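Local coordinates for phenylacetic acid degradation-related protein (Silicibacter sp., PDB 2QWZ) that probably hydrolyses acyl thioesters as a hotdog-fold thioesterase, perhaps in phenylacetic acid degradation, at residues F44-L58 with A78-H91. Numbering follows the deposited sequence.
Sequences FSIDALAKGEITMRL and ALADVSVYALVLAH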
loop_
_atom_site.group_PDB
_atom_site.type_symbol
_atom_site.label_atom_id
_atom_site.label_comp_id
_atom_site.label_asym_id
_atom_site.label_seq_id
_atom_site.Cartn_x
_atom_site.Cartn_y
_atom_site.Cartn_z
ATOM N N PHE A 44 -22.391 -2.442 -11.972
ATOM C CA PHE A 44 -22.044 -3.396 -10.898
ATOM C C PHE A 44 -23.240 -4.211 -10.401
ATOM O O PHE A 44 -24.273 -3.640 -10.078
ATOM C CB PHE A 44 -21.389 -2.652 -9.723
ATOM C CG PHE A 44 -20.047 -2.034 -10.083
ATOM C CD1 PHE A 44 -18.995 -2.833 -10.523
ATOM C CD2 PHE A 44 -19.851 -0.681 -10.029
ATOM C CE1 PHE A 44 -17.778 -2.280 -10.866
ATOM C CE2 PHE A 44 -18.648 -0.129 -10.363
ATOM C CZ PHE A 44 -17.609 -0.920 -10.796
ATOM N N SER A 45 -23.092 -5.542 -10.360
ATOM C CA SER A 45 -24.101 -6.432 -9.781
ATOM C C SER A 45 -23.473 -7.523 -8.901
ATOM O O SER A 45 -22.365 -7.968 -9.160
ATOM C CB SER A 45 -24.988 -7.039 -10.874
ATOM O OG SER A 45 -24.233 -7.847 -11.795
ATOM N N ILE A 46 -24.196 -7.967 -7.882
ATOM C CA ILE A 46 -23.731 -9.020 -6.978
ATOM C C ILE A 46 -23.991 -10.403 -7.573
ATOM O O ILE A 46 -25.132 -10.792 -7.756
ATOM C CB ILE A 46 -24.445 -8.920 -5.593
ATOM C CG1 ILE A 46 -24.416 -7.494 -5.047
ATOM C CG2 ILE A 46 -23.845 -9.901 -4.569
ATOM C CD1 ILE A 46 -25.054 -7.351 -3.676
ATOM N N ASP A 47 -22.947 -11.166 -7.885
ATOM C CA ASP A 47 -23.142 -12.584 -8.161
ATOM C C ASP A 47 -23.422 -13.481 -6.957
ATOM O O ASP A 47 -24.202 -14.420 -7.058
ATOM C CB ASP A 47 -21.931 -13.180 -8.911
ATOM C CG ASP A 47 -21.813 -12.666 -10.295
ATOM O OD1 ASP A 47 -22.713 -11.935 -10.730
ATOM O OD2 ASP A 47 -20.815 -12.997 -10.957
ATOM N N ALA A 48 -22.749 -13.253 -5.844
ATOM C CA ALA A 48 -22.945 -14.069 -4.650
ATOM C C ALA A 48 -22.608 -13.286 -3.403
ATOM O O ALA A 48 -21.797 -12.384 -3.439
ATOM C CB ALA A 48 -22.087 -15.295 -4.715
ATOM N N LEU A 49 -23.218 -13.678 -2.298
ATOM C CA LEU A 49 -22.995 -13.069 -1.002
ATOM C C LEU A 49 -23.035 -14.165 0.060
ATOM O O LEU A 49 -23.931 -14.999 0.054
ATOM C CB LEU A 49 -24.073 -12.049 -0.714
ATOM C CG LEU A 49 -24.001 -11.418 0.683
ATOM C CD1 LEU A 49 -22.878 -10.439 0.731
ATOM C CD2 LEU A 49 -25.282 -10.735 0.963
ATOM N N ALA A 50 -22.015 -14.179 0.918
ATOM C CA ALA A 50 -21.872 -15.130 2.009
ATOM C C ALA A 50 -21.317 -14.316 3.161
ATOM O O ALA A 50 -20.881 -13.162 2.949
ATOM C CB ALA A 50 -20.921 -16.229 1.618
ATOM N N LYS A 51 -21.297 -14.906 4.354
ATOM C CA LYS A 51 -20.862 -14.212 5.567
ATOM C C LYS A 51 -19.469 -13.600 5.424
ATOM O O LYS A 51 -19.207 -12.497 5.901
ATOM C CB LYS A 51 -20.872 -15.157 6.786
ATOM C CG LYS A 51 -22.262 -15.416 7.383
ATOM C CD LYS A 51 -22.193 -16.140 8.764
ATOM C CE LYS A 51 -22.315 -17.661 8.618
ATOM N NZ LYS A 51 -23.736 -18.084 8.654
ATOM N N GLY A 52 -18.554 -14.323 4.788
ATOM C CA GLY A 52 -17.184 -13.841 4.729
ATOM C C GLY A 52 -16.815 -13.111 3.452
ATOM O O GLY A 52 -15.764 -12.472 3.378
ATOM N N GLU A 53 -17.670 -13.222 2.442
ATOM C CA GLU A 53 -17.251 -13.037 1.057
ATOM C C GLU A 53 -18.353 -12.565 0.139
ATOM O O GLU A 53 -19.509 -12.852 0.349
ATOM C CB GLU A 53 -16.735 -14.353 0.508
ATOM C CG GLU A 53 -15.817 -15.102 1.449
ATOM C CD GLU A 53 -15.118 -16.256 0.758
ATOM O OE1 GLU A 53 -15.811 -17.055 0.093
ATOM O OE2 GLU A 53 -13.876 -16.358 0.879
ATOM N N ILE A 54 -17.967 -11.835 -0.904
ATOM C CA ILE A 54 -18.906 -11.402 -1.921
ATOM C C ILE A 54 -18.232 -11.557 -3.269
ATOM O O ILE A 54 -17.056 -11.336 -3.339
ATOM C CB ILE A 54 -19.268 -9.955 -1.713
ATOM C CG1 ILE A 54 -20.466 -9.561 -2.581
ATOM C CG2 ILE A 54 -18.067 -9.036 -1.923
ATOM C CD1 ILE A 54 -21.098 -8.202 -2.179
ATOM N N THR A 55 -18.996 -11.905 -4.299
ATOM C CA THR A 55 -18.568 -11.818 -5.716
ATOM C C THR A 55 -19.361 -10.756 -6.443
ATOM O O THR A 55 -20.579 -10.857 -6.556
ATOM C CB THR A 55 -18.727 -13.138 -6.438
ATOM O OG1 THR A 55 -18.060 -14.112 -5.668
ATOM C CG2 THR A 55 -18.105 -13.104 -7.850
HETATM N N MSE A 56 -18.675 -9.694 -6.868
HETATM C CA MSE A 56 -19.303 -8.616 -7.604
HETATM C C MSE A 56 -18.871 -8.654 -9.062
HETATM O O MSE A 56 -17.718 -8.992 -9.339
HETATM C CB MSE A 56 -18.882 -7.308 -6.997
HETATM C CG MSE A 56 -19.601 -6.124 -7.517
HETATM SE SE MSE A 56 -21.206 -5.624 -6.557
HETATM C CE MSE A 56 -20.649 -5.390 -4.720
ATOM N N ARG A 57 -19.803 -8.290 -9.952
ATOM C CA ARG A 57 -19.610 -8.280 -11.406
ATOM C C ARG A 57 -19.575 -6.846 -11.892
ATOM O O ARG A 57 -20.409 -6.017 -11.475
ATOM C CB ARG A 57 -20.769 -8.996 -12.101
ATOM C CG ARG A 57 -20.601 -9.177 -13.619
ATOM C CD ARG A 57 -21.772 -9.968 -14.204
ATOM N NE ARG A 57 -21.675 -11.348 -13.777
ATOM C CZ ARG A 57 -21.021 -12.284 -14.443
ATOM N NH1 ARG A 57 -20.438 -12.011 -15.603
ATOM N NH2 ARG A 57 -20.935 -13.486 -13.927
ATOM N N LEU A 58 -18.587 -6.557 -12.738
ATOM C CA LEU A 58 -18.588 -5.351 -13.549
ATOM C C LEU A 58 -19.002 -5.783 -14.944
ATOM O O LEU A 58 -18.280 -6.552 -15.621
ATOM C CB LEU A 58 -17.203 -4.689 -13.588
ATOM C CG LEU A 58 -16.913 -3.364 -14.311
ATOM C CD1 LEU A 58 -15.512 -2.837 -13.870
ATOM C CD2 LEU A 58 -16.946 -3.491 -15.805
ATOM N N ALA A 78 -12.774 0.909 -8.844
ATOM C CA ALA A 78 -14.222 0.974 -8.655
ATOM C C ALA A 78 -14.798 -0.370 -8.249
ATOM O O ALA A 78 -15.547 -0.437 -7.287
ATOM C CB ALA A 78 -14.912 1.500 -9.943
ATOM N N LEU A 79 -14.408 -1.442 -8.952
ATOM C CA LEU A 79 -14.847 -2.791 -8.639
ATOM C C LEU A 79 -14.374 -3.254 -7.271
ATOM O O LEU A 79 -15.168 -3.767 -6.468
ATOM C CB LEU A 79 -14.325 -3.773 -9.704
ATOM C CG LEU A 79 -14.707 -5.240 -9.471
ATOM C CD1 LEU A 79 -16.221 -5.369 -9.329
ATOM C CD2 LEU A 79 -14.208 -6.143 -10.587
ATOM N N ALA A 80 -13.079 -3.048 -6.994
ATOM C CA ALA A 80 -12.473 -3.487 -5.773
ATOM C C ALA A 80 -13.188 -2.765 -4.610
ATOM O O ALA A 80 -13.546 -3.387 -3.628
ATOM C CB ALA A 80 -10.975 -3.182 -5.760
ATOM N N ASP A 81 -13.369 -1.466 -4.734
ATOM C CA ASP A 81 -13.986 -0.632 -3.646
ATOM C C ASP A 81 -15.464 -0.889 -3.449
ATOM O O ASP A 81 -15.915 -0.962 -2.328
ATOM C CB ASP A 81 -13.698 0.850 -3.962
ATOM C CG ASP A 81 -14.289 1.845 -2.927
ATOM O OD1 ASP A 81 -14.576 1.525 -1.758
ATOM O OD2 ASP A 81 -14.453 2.985 -3.337
ATOM N N VAL A 82 -16.243 -1.029 -4.520
ATOM C CA VAL A 82 -17.661 -1.368 -4.365
ATOM C C VAL A 82 -17.870 -2.733 -3.695
ATOM O O VAL A 82 -18.747 -2.861 -2.827
ATOM C CB VAL A 82 -18.515 -1.222 -5.718
ATOM C CG1 VAL A 82 -18.325 -2.407 -6.673
ATOM C CG2 VAL A 82 -20.027 -1.004 -5.391
ATOM N N SER A 83 -17.056 -3.726 -4.063
ATOM C CA SER A 83 -17.112 -5.041 -3.482
ATOM C C SER A 83 -16.912 -5.078 -1.971
ATOM O O SER A 83 -17.650 -5.747 -1.268
ATOM C CB SER A 83 -16.038 -5.941 -4.120
ATOM O OG SER A 83 -16.229 -6.028 -5.530
ATOM N N VAL A 84 -15.866 -4.440 -1.465
ATOM C CA VAL A 84 -15.584 -4.519 -0.039
ATOM C C VAL A 84 -16.568 -3.640 0.717
ATOM O O VAL A 84 -17.027 -4.021 1.778
ATOM C CB VAL A 84 -14.115 -4.197 0.292
ATOM C CG1 VAL A 84 -13.862 -4.411 1.690
ATOM C CG2 VAL A 84 -13.159 -5.136 -0.522
ATOM N N TYR A 85 -16.912 -2.500 0.145
ATOM C CA TYR A 85 -17.887 -1.617 0.747
ATOM C C TYR A 85 -19.219 -2.334 0.939
ATOM O O TYR A 85 -19.818 -2.252 1.993
ATOM C CB TYR A 85 -18.102 -0.391 -0.136
ATOM C CG TYR A 85 -19.162 0.532 0.430
ATOM C CD1 TYR A 85 -18.859 1.408 1.444
ATOM C CD2 TYR A 85 -20.481 0.496 -0.045
ATOM C CE1 TYR A 85 -19.851 2.261 1.994
ATOM C CE2 TYR A 85 -21.463 1.318 0.483
ATOM C CZ TYR A 85 -21.147 2.203 1.496
ATOM O OH TYR A 85 -22.146 3.005 2.000
ATOM N N ALA A 86 -19.657 -3.038 -0.098
ATOM C CA ALA A 86 -20.909 -3.803 -0.101
ATOM C C ALA A 86 -20.889 -4.882 0.969
ATOM O O ALA A 86 -21.866 -5.025 1.685
ATOM C CB ALA A 86 -21.163 -4.420 -1.486
ATOM N N LEU A 87 -19.764 -5.602 1.106
ATOM C CA LEU A 87 -19.604 -6.606 2.183
ATOM C C LEU A 87 -19.622 -5.964 3.576
ATOM O O LEU A 87 -20.207 -6.504 4.501
ATOM C CB LEU A 87 -18.336 -7.406 1.987
ATOM C CG LEU A 87 -18.178 -8.817 2.574
ATOM C CD1 LEU A 87 -19.285 -9.852 2.268
ATOM C CD2 LEU A 87 -16.908 -9.307 2.048
ATOM N N VAL A 88 -19.009 -4.807 3.728
ATOM C CA VAL A 88 -19.049 -4.141 5.013
ATOM C C VAL A 88 -20.485 -3.783 5.361
ATOM O O VAL A 88 -20.954 -4.126 6.434
ATOM C CB VAL A 88 -18.116 -2.920 5.055
ATOM C CG1 VAL A 88 -18.323 -2.156 6.339
ATOM C CG2 VAL A 88 -16.707 -3.367 4.952
ATOM N N LEU A 89 -21.199 -3.172 4.424
ATOM C CA LEU A 89 -22.635 -2.863 4.583
ATOM C C LEU A 89 -23.555 -4.069 4.804
ATOM O O LEU A 89 -24.540 -3.960 5.522
ATOM C CB LEU A 89 -23.179 -2.106 3.362
ATOM C CG LEU A 89 -23.145 -0.582 3.350
ATOM C CD1 LEU A 89 -24.005 -0.102 2.173
ATOM C CD2 LEU A 89 -23.640 0.027 4.654
ATOM N N ALA A 90 -23.254 -5.191 4.165
ATOM C CA ALA A 90 -23.969 -6.455 4.378
ATOM C C ALA A 90 -23.970 -6.887 5.847
ATOM O O ALA A 90 -24.904 -7.554 6.319
ATOM C CB ALA A 90 -23.354 -7.538 3.522
ATOM N N HIS A 91 -22.925 -6.494 6.570
ATOM C CA HIS A 91 -22.791 -6.772 8.000
ATOM C C HIS A 91 -23.296 -5.619 8.885
ATOM O O HIS A 91 -23.914 -5.854 9.909
ATOM C CB HIS A 91 -21.332 -7.109 8.301
ATOM C CG HIS A 91 -20.866 -8.400 7.662
ATOM N ND1 HIS A 91 -20.472 -8.476 6.345
ATOM C CD2 HIS A 91 -20.776 -9.664 8.144
ATOM C CE1 HIS A 91 -20.130 -9.722 6.044
ATOM N NE2 HIS A 91 -20.294 -10.469 7.120
#
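Met56, modelled as selenomethionine, lies across the helix at Ser83 and Ala86; Met56, Leu87 and Leu79 each bury more surface here than any other residue. Its CG stands anti to the backbone N (chi1 -171°), but the chain then bends at chi2 and chi3 and brings CE back onto the helix, 3.4 Å from Ala86 CB, tighter than a usual carbon contact. Met56 CB meets Ser83 OG at 3.3 Å; that hydroxyl is itself bonded to Leu79 O, which also takes the backbone N-H of Ser83 from the other face of its carbonyl plane. Leu79 runs past Met56 in the opposite direction, its CD1 touching both Met56 CG and the rim of the Phe44 ring at CE1. Val82 CG1 sits over one face of that ring, 3.9 Å from the centroid, a CH-pi contact, while Phe44 CZ reaches Ala78 CB at 3.7 Å. An alanine in place of Phe44 would probably open a gap beside Val82 and Leu79 and leave the Leu79 CD1 methyl freer to shift. Farther along, Leu87 pushes both methyls under the hairpin turn, CD1 3.6 Å from Glu53 O and CD2 equally near Gly52 O; Leu49 crosses it, CD1 to CD1, and Ile54 meets Leu87 CD1 with CB and Ala86 CB with CD1. His91 closes this end: its ND1 gives a straight bond (171°) to Leu87 O, fixing the ring so that NE2 makes a short but poorly angled, weak bond to Lys51 O. The helix crosses strand 53-58 at 138°, with axes 8.4 Å apart, as the long helix of a hotdog fold lies against its curved antiparallel sheet. Strand 117-126 continues that sheet beside strand 53-58, Leu137 and Ile135 of strand 130-139 touch Leu79 and Ser83, and helix 26-36 packs against Ala86 through Leu33.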